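Side-chain contacts in adenylosuccinate lyase (Francisella tularensis subsp. tularensis SCHU S4, PDB 4EEI), which probably catalyses two steps of purine biosynthesis, splitting adenylosuccinate into AMP and fumarate and releasing fumarate from the corresponding succinylated imidazole carboxamide ribotide: residues E130-I135 with H424-S429; G142-P147 with E342-S347; E239-H244 with N276-A281; S349-S354 with E412-T417. All coordinates share one frame; numbering follows the deposited sequence.

Contact 1 (E130-I135 with H424-S429). With K (potassium ion), chain V; EDO (1,2-ethanediol), chain X.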
# COMPACT_ATOMS: atom_id res chain seq x y z
N GLU B 130 -5.15 33.73 -16.03
CA GLU B 130 -5.29 33.88 -17.48
C GLU B 130 -6.66 33.39 -17.95
O GLU B 130 -7.23 33.92 -18.90
CB GLU B 130 -4.15 33.08 -18.14
CG GLU B 130 -4.24 32.83 -19.62
CD GLU B 130 -3.04 32.00 -20.10
OE1 GLU B 130 -3.26 30.98 -20.80
OE2 GLU B 130 -1.89 32.36 -19.76
N THR B 131 -7.21 32.40 -17.25
CA THR B 131 -8.47 31.77 -17.64
C THR B 131 -9.63 32.05 -16.67
O THR B 131 -10.71 31.47 -16.81
CB THR B 131 -8.31 30.24 -17.77
OG1 THR B 131 -7.91 29.69 -16.50
CG2 THR B 131 -7.27 29.90 -18.83
N LYS B 132 -9.42 32.95 -15.72
CA LYS B 132 -10.42 33.27 -14.70
C LYS B 132 -11.75 33.75 -15.33
O LYS B 132 -12.83 33.47 -14.80
CB LYS B 132 -9.86 34.35 -13.76
CG LYS B 132 -10.84 34.97 -12.76
CD LYS B 132 -10.07 35.85 -11.75
CE LYS B 132 -10.98 36.56 -10.74
NZ LYS B 132 -11.70 37.70 -11.35
N GLU B 133 -11.63 34.43 -16.46
CA GLU B 133 -12.76 35.04 -17.18
C GLU B 133 -13.58 34.07 -18.02
O GLU B 133 -14.69 34.40 -18.46
CB GLU B 133 -12.22 36.11 -18.13
CG GLU B 133 -11.24 35.56 -19.17
CD GLU B 133 -10.85 36.57 -20.23
OE1 GLU B 133 -11.63 36.76 -21.19
OE2 GLU B 133 -9.76 37.17 -20.12
N ILE B 134 -13.04 32.89 -18.27
CA ILE B 134 -13.66 31.95 -19.19
C ILE B 134 -14.75 31.17 -18.47
O ILE B 134 -14.53 30.66 -17.37
CB ILE B 134 -12.62 30.99 -19.78
CG1 ILE B 134 -11.54 31.78 -20.52
CG2 ILE B 134 -13.27 29.96 -20.69
CD1 ILE B 134 -10.41 30.92 -21.08
N ILE B 135 -15.93 31.05 -19.09
CA ILE B 135 -17.00 30.28 -18.47
C ILE B 135 -17.03 28.86 -19.05
O ILE B 135 -16.94 28.68 -20.27
CB ILE B 135 -18.37 31.00 -18.57
CG1 ILE B 135 -19.43 30.27 -17.74
CG2 ILE B 135 -18.81 31.15 -20.01
CD1 ILE B 135 -20.63 31.16 -17.41
N HIS B 424 -13.90 36.90 -5.07
CA HIS B 424 -13.73 36.55 -3.66
C HIS B 424 -12.94 35.26 -3.48
O HIS B 424 -12.14 35.13 -2.55
CB HIS B 424 -15.08 36.42 -2.98
CG HIS B 424 -15.81 37.72 -2.81
ND1 HIS B 424 -17.07 37.93 -3.32
CD2 HIS B 424 -15.46 38.86 -2.17
CE1 HIS B 424 -17.46 39.16 -3.01
NE2 HIS B 424 -16.50 39.74 -2.31
N VAL B 425 -13.20 34.29 -4.35
CA VAL B 425 -12.54 32.99 -4.27
C VAL B 425 -11.05 33.15 -4.56
O VAL B 425 -10.21 32.59 -3.85
CB VAL B 425 -13.17 31.99 -5.25
CG1 VAL B 425 -12.41 30.67 -5.25
CG2 VAL B 425 -14.64 31.75 -4.89
N PHE B 426 -10.73 33.91 -5.59
CA PHE B 426 -9.33 34.19 -5.93
C PHE B 426 -8.64 34.94 -4.79
O PHE B 426 -7.55 34.57 -4.37
CB PHE B 426 -9.23 34.97 -7.24
CG PHE B 426 -9.11 34.10 -8.46
CD1 PHE B 426 -10.20 33.36 -8.92
CD2 PHE B 426 -7.90 33.99 -9.13
CE1 PHE B 426 -10.08 32.53 -10.04
CE2 PHE B 426 -7.77 33.18 -10.26
CZ PHE B 426 -8.87 32.44 -10.71
N ASP B 427 -9.29 35.99 -4.28
CA ASP B 427 -8.71 36.78 -3.20
C ASP B 427 -8.44 35.98 -1.92
O ASP B 427 -7.40 36.15 -1.30
CB ASP B 427 -9.56 38.03 -2.89
CG ASP B 427 -9.37 39.15 -3.91
OD1 ASP B 427 -8.37 39.12 -4.66
OD2 ASP B 427 -10.22 40.07 -3.94
N ARG B 428 -9.35 35.09 -1.51
CA ARG B 428 -9.11 34.33 -0.28
C ARG B 428 -8.11 33.19 -0.51
O ARG B 428 -7.57 32.63 0.44
CB ARG B 428 -10.42 33.77 0.27
CG ARG B 428 -11.00 32.63 -0.58
CD ARG B 428 -12.38 32.18 -0.10
NE ARG B 428 -12.86 31.04 -0.89
CZ ARG B 428 -14.13 30.65 -0.95
NH1 ARG B 428 -15.06 31.30 -0.26
NH2 ARG B 428 -14.46 29.60 -1.69
N SER B 429 -7.87 32.84 -1.76
CA SER B 429 -7.00 31.72 -2.10
C SER B 429 -5.53 32.12 -2.25
O SER B 429 -4.63 31.29 -2.15
CB SER B 429 -7.48 31.06 -3.40
OG SER B 429 -8.71 30.40 -3.19
K K V . -5.53 37.35 -0.27
C1 EDO X . -12.58 38.32 -14.52
O1 EDO X . -11.87 37.77 -15.63
C2 EDO X . -13.76 37.42 -14.18
O2 EDO X . -14.18 37.74 -12.86
O HOH W 1 -5.97 35.22 1.38

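Contact 2 (G142-P147 with E342-S347). With EDO (1,2-ethanediol), chain Z.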
# COMPACT_ATOMS: atom_id res chain seq x y z
N GLY B 142 -19.17 13.37 -13.93
CA GLY B 142 -18.92 13.54 -15.36
C GLY B 142 -20.08 14.15 -16.13
O GLY B 142 -19.99 14.35 -17.35
N MET B 143 -21.17 14.44 -15.43
CA MET B 143 -22.38 14.98 -16.05
C MET B 143 -22.45 16.49 -15.86
O MET B 143 -22.04 17.01 -14.83
CB MET B 143 -23.63 14.31 -15.46
CG MET B 143 -23.53 12.80 -15.35
SD MET B 143 -23.14 12.00 -16.92
CE MET B 143 -24.56 12.45 -17.90
N PHE B 144 -22.99 17.18 -16.86
CA PHE B 144 -23.06 18.63 -16.81
C PHE B 144 -23.88 19.05 -15.60
O PHE B 144 -24.93 18.47 -15.33
CB PHE B 144 -23.73 19.19 -18.07
CG PHE B 144 -22.91 19.04 -19.32
CD1 PHE B 144 -21.53 18.93 -19.25
CD2 PHE B 144 -23.52 19.01 -20.56
CE1 PHE B 144 -20.78 18.80 -20.41
CE2 PHE B 144 -22.78 18.88 -21.71
CZ PHE B 144 -21.40 18.77 -21.64
N ALA B 145 -23.40 20.05 -14.87
CA ALA B 145 -24.12 20.55 -13.71
C ALA B 145 -24.46 22.02 -13.89
O ALA B 145 -25.55 22.36 -14.35
CB ALA B 145 -23.29 20.36 -12.45
N GLU B 146 -23.52 22.89 -13.53
CA GLU B 146 -23.69 24.33 -13.68
C GLU B 146 -22.41 24.95 -14.21
O GLU B 146 -21.32 24.43 -13.99
CB GLU B 146 -24.07 24.96 -12.34
CG GLU B 146 -25.45 24.59 -11.83
CD GLU B 146 -25.80 25.31 -10.54
OE1 GLU B 146 -24.92 26.00 -9.98
OE2 GLU B 146 -26.96 25.19 -10.09
N PRO B 147 -22.54 26.08 -14.89
CA PRO B 147 -21.37 26.83 -15.35
C PRO B 147 -20.52 27.30 -14.18
O PRO B 147 -21.02 27.44 -13.06
CB PRO B 147 -21.99 28.04 -16.07
CG PRO B 147 -23.36 27.60 -16.44
CD PRO B 147 -23.80 26.71 -15.33
N GLU B 342 -16.56 27.71 -24.12
CA GLU B 342 -17.71 28.58 -23.89
C GLU B 342 -18.91 28.22 -24.76
O GLU B 342 -20.06 28.44 -24.37
CB GLU B 342 -17.29 30.04 -24.06
CG GLU B 342 -16.17 30.44 -23.09
CD GLU B 342 -15.95 31.95 -23.00
OE1 GLU B 342 -15.85 32.63 -24.04
OE2 GLU B 342 -15.85 32.45 -21.86
N ASP B 343 -18.66 27.65 -25.93
CA ASP B 343 -19.75 27.20 -26.79
C ASP B 343 -20.51 26.04 -26.15
O ASP B 343 -21.72 25.88 -26.35
CB ASP B 343 -19.24 26.80 -28.17
CG ASP B 343 -19.00 27.99 -29.08
OD1 ASP B 343 -19.46 29.11 -28.76
OD2 ASP B 343 -18.35 27.80 -30.13
N ARG B 344 -19.80 25.23 -25.37
CA ARG B 344 -20.42 24.12 -24.67
C ARG B 344 -21.38 24.64 -23.59
O ARG B 344 -22.45 24.06 -23.37
CB ARG B 344 -19.34 23.20 -24.08
CG ARG B 344 -19.85 22.05 -23.24
CD ARG B 344 -18.77 20.99 -23.03
NE ARG B 344 -18.60 20.15 -24.22
CZ ARG B 344 -17.45 19.95 -24.86
NH1 ARG B 344 -16.33 20.53 -24.42
NH2 ARG B 344 -17.41 19.17 -25.93
N VAL B 345 -21.02 25.74 -22.94
CA VAL B 345 -21.93 26.41 -22.02
C VAL B 345 -23.16 26.91 -22.77
O VAL B 345 -24.28 26.77 -22.30
CB VAL B 345 -21.25 27.58 -21.29
CG1 VAL B 345 -22.24 28.34 -20.43
CG2 VAL B 345 -20.11 27.05 -20.42
N ARG B 346 -22.95 27.49 -23.95
CA ARG B 346 -24.05 27.97 -24.76
C ARG B 346 -24.98 26.85 -25.20
O ARG B 346 -26.18 27.04 -25.33
CB ARG B 346 -23.52 28.68 -26.00
CG ARG B 346 -22.83 30.00 -25.74
CD ARG B 346 -22.45 30.65 -27.06
NE ARG B 346 -22.09 32.05 -26.91
CZ ARG B 346 -20.84 32.49 -26.79
NH1 ARG B 346 -20.60 33.79 -26.67
NH2 ARG B 346 -19.82 31.63 -26.82
N SER B 347 -24.40 25.68 -25.45
CA SER B 347 -25.17 24.55 -25.98
C SER B 347 -26.05 23.88 -24.91
O SER B 347 -26.88 23.03 -25.23
CB SER B 347 -24.23 23.51 -26.61
OG SER B 347 -23.51 22.80 -25.61
C1 EDO Z . -21.15 20.20 -26.20
O1 EDO Z . -21.05 19.87 -27.59
C2 EDO Z . -21.30 18.93 -25.35
O2 EDO Z . -20.12 18.12 -25.47

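Contact 3 (E239-H244 with N276-A281). With AMP (adenosine monophosphate), chain C.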
# COMPACT_ATOMS: atom_id res chain seq x y z
N GLU B 239 -7.46 15.59 -14.52
CA GLU B 239 -8.27 16.69 -15.00
C GLU B 239 -7.86 17.09 -16.42
O GLU B 239 -8.70 17.26 -17.31
CB GLU B 239 -8.15 17.90 -14.06
CG GLU B 239 -8.91 19.14 -14.54
CD GLU B 239 -10.43 19.02 -14.39
OE1 GLU B 239 -10.89 18.22 -13.56
OE2 GLU B 239 -11.15 19.76 -15.10
N ILE B 240 -6.56 17.23 -16.65
CA ILE B 240 -6.12 17.61 -17.99
C ILE B 240 -6.45 16.50 -19.01
O ILE B 240 -6.90 16.79 -20.13
CB ILE B 240 -4.64 18.00 -18.01
CG1 ILE B 240 -4.45 19.30 -17.24
CG2 ILE B 240 -4.14 18.19 -19.44
CD1 ILE B 240 -3.02 19.57 -16.82
N ARG B 241 -6.25 15.24 -18.62
CA ARG B 241 -6.53 14.12 -19.52
C ARG B 241 -7.99 14.05 -19.93
O ARG B 241 -8.31 13.74 -21.08
CB ARG B 241 -6.09 12.79 -18.88
CG ARG B 241 -4.57 12.59 -18.79
CD ARG B 241 -4.22 11.45 -17.83
NE ARG B 241 -4.84 10.19 -18.23
CZ ARG B 241 -4.88 9.11 -17.46
NH1 ARG B 241 -4.34 9.14 -16.25
NH2 ARG B 241 -5.47 8.01 -17.90
N HIS B 242 -8.88 14.34 -18.98
CA HIS B 242 -10.32 14.42 -19.25
C HIS B 242 -10.64 15.53 -20.25
O HIS B 242 -11.39 15.33 -21.20
CB HIS B 242 -11.08 14.74 -17.96
CG HIS B 242 -11.35 13.56 -17.10
ND1 HIS B 242 -11.88 12.38 -17.58
CD2 HIS B 242 -11.21 13.39 -15.75
CE1 HIS B 242 -12.04 11.53 -16.58
NE2 HIS B 242 -11.63 12.12 -15.46
N LEU B 243 -10.08 16.71 -20.01
CA LEU B 243 -10.37 17.87 -20.85
C LEU B 243 -9.75 17.73 -22.24
O LEU B 243 -10.18 18.37 -23.19
CB LEU B 243 -9.89 19.15 -20.17
CG LEU B 243 -10.52 19.52 -18.82
CD1 LEU B 243 -9.78 20.70 -18.22
CD2 LEU B 243 -12.00 19.86 -18.96
N HIS B 244 -8.74 16.87 -22.35
CA HIS B 244 -7.98 16.69 -23.59
C HIS B 244 -8.66 15.67 -24.52
O HIS B 244 -8.40 15.65 -25.71
CB HIS B 244 -6.56 16.24 -23.23
CG HIS B 244 -5.55 16.43 -24.32
ND1 HIS B 244 -5.79 16.13 -25.64
CD2 HIS B 244 -4.27 16.87 -24.27
CE1 HIS B 244 -4.71 16.39 -26.36
NE2 HIS B 244 -3.77 16.83 -25.55
N ASN B 276 2.15 10.24 -18.54
CA ASN B 276 3.45 9.99 -17.92
C ASN B 276 3.47 10.36 -16.44
O ASN B 276 3.95 9.60 -15.60
CB ASN B 276 4.56 10.75 -18.67
CG ASN B 276 5.93 10.58 -18.02
OD1 ASN B 276 6.28 11.30 -17.09
ND2 ASN B 276 6.73 9.63 -18.53
N LEU B 277 2.90 11.53 -16.11
CA LEU B 277 2.94 12.02 -14.74
C LEU B 277 2.02 11.21 -13.82
O LEU B 277 2.22 11.15 -12.61
CB LEU B 277 2.61 13.51 -14.68
CG LEU B 277 3.59 14.41 -15.43
CD1 LEU B 277 3.01 15.79 -15.65
CD2 LEU B 277 4.90 14.50 -14.68
N THR B 278 0.99 10.60 -14.40
CA THR B 278 0.13 9.72 -13.61
C THR B 278 0.96 8.51 -13.17
O THR B 278 0.85 8.04 -12.02
CB THR B 278 -1.09 9.30 -14.45
OG1 THR B 278 -1.84 10.48 -14.81
CG2 THR B 278 -1.99 8.36 -13.65
N GLY B 279 1.80 8.01 -14.07
CA GLY B 279 2.70 6.92 -13.76
C GLY B 279 3.66 7.32 -12.66
O GLY B 279 3.94 6.55 -11.73
N MET B 280 4.17 8.55 -12.75
CA MET B 280 5.10 9.03 -11.73
C MET B 280 4.43 9.09 -10.38
O MET B 280 5.04 8.73 -9.36
CB MET B 280 5.62 10.41 -12.12
CG MET B 280 6.38 10.43 -13.43
SD MET B 280 7.91 9.45 -13.34
CE MET B 280 8.43 9.56 -15.06
N ALA B 281 3.17 9.51 -10.35
CA ALA B 281 2.43 9.58 -9.10
C ALA B 281 2.27 8.21 -8.45
O ALA B 281 2.37 8.08 -7.23
CB ALA B 281 1.07 10.22 -9.32
P AMP C . 7.03 7.40 -21.28
O1P AMP C . 8.27 8.10 -20.80
O2P AMP C . 5.75 8.00 -20.77
O3P AMP C . 7.09 5.90 -21.17
O5' AMP C . 7.00 7.68 -22.86
C5' AMP C . 6.04 7.05 -23.70
C4' AMP C . 6.49 7.16 -25.15
O4' AMP C . 5.58 6.48 -26.01
C3' AMP C . 6.54 8.61 -25.59
O3' AMP C . 7.75 8.84 -26.31
C2' AMP C . 5.36 8.76 -26.53
O2' AMP C . 5.66 9.68 -27.58
C1' AMP C . 5.17 7.36 -27.07
N9 AMP C . 3.76 7.10 -27.45
C8 AMP C . 2.80 8.03 -27.62
N7 AMP C . 1.63 7.45 -27.98
C5 AMP C . 1.84 6.13 -28.05
C6 AMP C . 1.02 4.93 -28.37
N6 AMP C . -0.28 5.05 -28.70
N1 AMP C . 1.63 3.73 -28.33
C2 AMP C . 2.93 3.60 -28.00
N3 AMP C . 3.73 4.64 -27.70
C4 AMP C . 3.25 5.90 -27.70

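Contact 4 (S349-S354 with E412-T417)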
# COMPACT_ATOMS: atom_id res chain seq x y z
N SER B 349 -28.76 24.37 -21.62
CA SER B 349 -29.65 25.24 -20.84
C SER B 349 -30.33 24.59 -19.63
O SER B 349 -31.15 25.22 -18.97
CB SER B 349 -30.71 25.86 -21.75
OG SER B 349 -31.28 24.89 -22.61
N ALA B 350 -30.01 23.33 -19.34
CA ALA B 350 -30.73 22.57 -18.32
C ALA B 350 -30.63 23.15 -16.91
O ALA B 350 -31.62 23.18 -16.17
CB ALA B 350 -30.28 21.12 -18.32
N TYR B 351 -29.44 23.61 -16.55
CA TYR B 351 -29.17 24.20 -15.24
C TYR B 351 -30.07 25.39 -14.90
O TYR B 351 -30.26 25.73 -13.73
CB TYR B 351 -27.70 24.61 -15.14
CG TYR B 351 -27.21 25.47 -16.29
CD1 TYR B 351 -26.57 24.90 -17.38
CD2 TYR B 351 -27.38 26.85 -16.27
CE1 TYR B 351 -26.12 25.68 -18.43
CE2 TYR B 351 -26.93 27.63 -17.31
CZ TYR B 351 -26.31 27.05 -18.38
OH TYR B 351 -25.86 27.83 -19.42
N LEU B 352 -30.63 26.03 -15.92
CA LEU B 352 -31.41 27.24 -15.70
C LEU B 352 -32.70 27.00 -14.92
O LEU B 352 -33.22 27.92 -14.27
CB LEU B 352 -31.73 27.93 -17.02
CG LEU B 352 -30.59 28.68 -17.72
CD1 LEU B 352 -31.10 29.38 -18.98
CD2 LEU B 352 -29.95 29.68 -16.78
N SER B 353 -33.23 25.79 -14.98
CA SER B 353 -34.46 25.47 -14.25
C SER B 353 -34.26 25.62 -12.75
O SER B 353 -35.11 26.19 -12.06
CB SER B 353 -34.94 24.07 -14.59
OG SER B 353 -35.35 24.00 -15.94
N SER B 354 -33.14 25.12 -12.25
CA SER B 354 -32.83 25.27 -10.83
C SER B 354 -32.70 26.75 -10.47
O SER B 354 -33.13 27.17 -9.39
CB SER B 354 -31.55 24.53 -10.45
OG SER B 354 -31.25 24.75 -9.08
N GLU B 412 -24.48 36.71 -21.36
CA GLU B 412 -23.89 37.70 -20.46
C GLU B 412 -24.47 37.60 -19.05
O GLU B 412 -23.74 37.71 -18.07
CB GLU B 412 -24.11 39.11 -21.01
CG GLU B 412 -23.20 39.48 -22.17
CD GLU B 412 -22.98 40.97 -22.29
OE1 GLU B 412 -23.80 41.75 -21.75
OE2 GLU B 412 -21.98 41.38 -22.92
N GLY B 413 -25.78 37.39 -18.96
CA GLY B 413 -26.43 37.23 -17.67
C GLY B 413 -25.99 35.94 -16.98
O GLY B 413 -25.77 35.90 -15.76
N ILE B 414 -25.88 34.87 -17.76
CA ILE B 414 -25.42 33.59 -17.24
C ILE B 414 -24.01 33.74 -16.65
O ILE B 414 -23.72 33.23 -15.56
CB ILE B 414 -25.43 32.51 -18.34
CG1 ILE B 414 -26.86 32.07 -18.63
CG2 ILE B 414 -24.56 31.31 -17.96
CD1 ILE B 414 -26.99 31.19 -19.87
N LYS B 415 -23.15 34.46 -17.36
CA LYS B 415 -21.80 34.73 -16.87
C LYS B 415 -21.85 35.53 -15.57
O LYS B 415 -21.11 35.24 -14.63
CB LYS B 415 -20.98 35.47 -17.93
CG LYS B 415 -19.98 34.58 -18.65
CD LYS B 415 -19.49 35.20 -19.95
CE LYS B 415 -18.79 36.53 -19.73
NZ LYS B 415 -18.21 37.07 -21.00
N LYS B 416 -22.72 36.53 -15.53
CA LYS B 416 -22.89 37.37 -14.35
C LYS B 416 -23.31 36.56 -13.15
O LYS B 416 -22.94 36.87 -12.01
CB LYS B 416 -23.97 38.41 -14.60
CG LYS B 416 -23.48 39.83 -14.64
CD LYS B 416 -22.69 40.07 -15.91
CE LYS B 416 -22.34 41.55 -16.07
NZ LYS B 416 -22.66 42.02 -17.44
N THR B 417 -24.12 35.54 -13.40
CA THR B 417 -24.73 34.77 -12.33
C THR B 417 -23.75 33.75 -11.76
O THR B 417 -23.54 33.69 -10.55
CB THR B 417 -26.00 34.05 -12.82
OG1 THR B 417 -26.94 35.03 -13.28
CG2 THR B 417 -26.63 33.23 -11.71

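Contact 1 (E130-I135 with H424-S429)
Lys132 reaches across Phe426 because its first three torsions are all extended: CG stands anti to the backbone N (chi1 171°), and the chain then runs straight until it bends at chi4 (-75°) to turn NZ aside. Phe426, whose CB also points toward the other segment, presents one ring face to this methylene chain. The lysine chain runs from the CZ end of the ring back to its CG end, antiparallel to the side chain of Phe426. CB of Lys132 meets CZ of Phe426 at 3.7 Å, near the ring's far end, whereas CE lies 3.8 Å from CG of Phe426, near its root. Between these ends, CD of Lys132 sits 3.5 Å from the ring centroid and only 3° off the normal, a CH-pi contact over the middle of the face. The charged nitrogen contributes little here: NZ is 5.5 Å from the centroid, so any cation-pi attraction is weak at most.

NZ turns instead to a salt bridge with Asp423, in the same helix as Phe426 and the residue just before the segment 424-429, and donates to O2 of an ethanediol probably taken up from the crystallisation liquor. The type I turn Thr131-Ile134, where the long helix gives way to the hairpin, carries Lys132. One residue beyond Phe426, the carbonyl of Asp427 binds a potassium ion that Val430, Lys431 and Arg433 also ligate. Chemically, then, the lysine is divided: its hydrocarbon portion covers an aromatic face, while its ammonium goes to a carboxylate, joining turn and C-terminal helix by dispersion and charge together.

Contact 2 (G142-P147 with E342-S347)
Phe144 and Pro147 lie on the second strand of a beta hairpin, 135-140 with 143-149, and pack against Arg344 and Val345 of helix 338-346. The aromatic end of the contact rests on the aliphatic part of the arginine: CZ of Phe144 is 3.7 Å from CD of Arg344, and CG of the arginine lies slightly further from the same ring carbon. The two side chains cross at about a right angle, their ring and guanidinium planes 36° apart, so this is no parallel stack.

Arg344 starts with CG anti to its backbone N (chi1 176°), which with an extended chi2 lays CG and CD against the ring; the bend at chi3 (-78°) then turns NE and the guanidinium off. That group has its main partner in Glu250, by a salt bridge through NH1; Asp247 of the third subunit forms only a long, weak ion pair with NE. An ethanediol, probably from the crystallisation liquor, accepts from NE and NH2 through one oxygen, the NE bond being weak. Three residues along the strand from Phe144, CG of Pro147 meets CG1 of Val345 at 4.2 Å.

Contact 3 (E239-H244 with N276-A281)
Arg241 and Thr278 face each other from two helices, 217-244 and 272-293, with CA atoms 9.9 Å apart, the nearest such pair of the two segments. Both CB atoms point toward the opposite helix, and the arginine supplies the length that spans the gap. A bend at chi3 (58°) swings its guanidinium to the threonine. NH1 of Arg241 then donates to OG1 of Thr278 over 3.2 Å. The N-H...O angle of 135° makes this a weak bond, although OG1 lies at the guanidinium edge, near its plane. The methyl helps fill the junction: CG2 of Thr278 is 3.6 Å from NH1 of Arg241.

The stronger partner of the threonine hydroxyl is the carbonyl of Thr274, one turn earlier in its own helix, to which it can only donate; OG1 thus gives its proton there and accepts from arginine. Two residues before Thr278, Asn276 takes part in the nucleotide site: its ND2 donates to O2P of AMP at 2.9 Å in a nearly straight bond (179°). Lys66, Gln212, Ser306 and Arg310 of the fourth subunit also bind this AMP, in keeping with the shared active sites of the lyase 1 family.

Within the long-helix bundle, the guanidinium of Arg241 also makes a cation-pi contact with Trp298 of the fourth subunit. Helix 304-333 of the same chain packs on both segments, through Ile331 against Ile240 and Tyr322 against Asn276 and Met280.

Contact 4 (S349-S354 with E412-T417)
Van der Waals packing between Ile414 and the pair Tyr351 and Leu352 makes the whole of this buried contact, with no hydrogen bond crossing it. The phenol end of Tyr351 is what arrives: its OH lies 3.6 Å from CD1 of Ile414, and the more distant CG2 of the same isoleucine flanks that oxygen as well. CD1 stands at the ring edge, near the ring plane, and the two side chains cross at about a right angle, so the isoleucine does not cover a ring face. The apolar pairs proper are longer, CE2 of Tyr351 with CD1 of Ile414 at 4.4 Å and CD2 of Leu352 with CG1 of Ile414 at 4.3 Å. The CA-CB bond of Leu352 runs beside the helix, and CD2 makes the contact.

The torsion of the tyrosine explains its direction. With chi1 at 51°, CG lies between the backbone N and the carbonyl carbon, which sends the ring out toward helix 411-418, the source of the isoleucine. Tyr351 belongs to a type I beta turn from Ser349 to Leu352, closed by Leu352 N to Ser349 O at 3.2 Å, which runs on into the helix that follows. The ring also touches Pro147 of the beta hairpin.

No polar bond crosses between the two segments; Tyr351 OH makes a weak hydrogen bond outside them, to the carbonyl of Val345 of helix 338-346. On the opposite helix, the carbonyl O of Gly413 is gripped twice by Thr417: OG1 donates from 2.9 Å, 37° above the carbonyl plane, and the backbone N of Thr417 comes in from the opposite face, also at 2.9 Å.

From the N terminus, contact 1 opens first, at the C-terminal end of the long helix 94-131, and closes last, near the C terminus, so its loop encloses the other three. Contact 2 opens next, on the hairpin's second strand. Contact 3 opens and closes inside the loop of contact 2, joining two long helices, before helix 338-346 completes contact 2. Contact 4 then follows in series, linking the turn at 349-352 to helix 411-418. No loops cross. Contacts 1, 2 and 4 meet around the hairpin: Ile135 N lies 3.1 Å from Glu342 OE2, a probable hydrogen bond, and Ile135 CD1 also packs on Ile414. Contact 3 touches none of them.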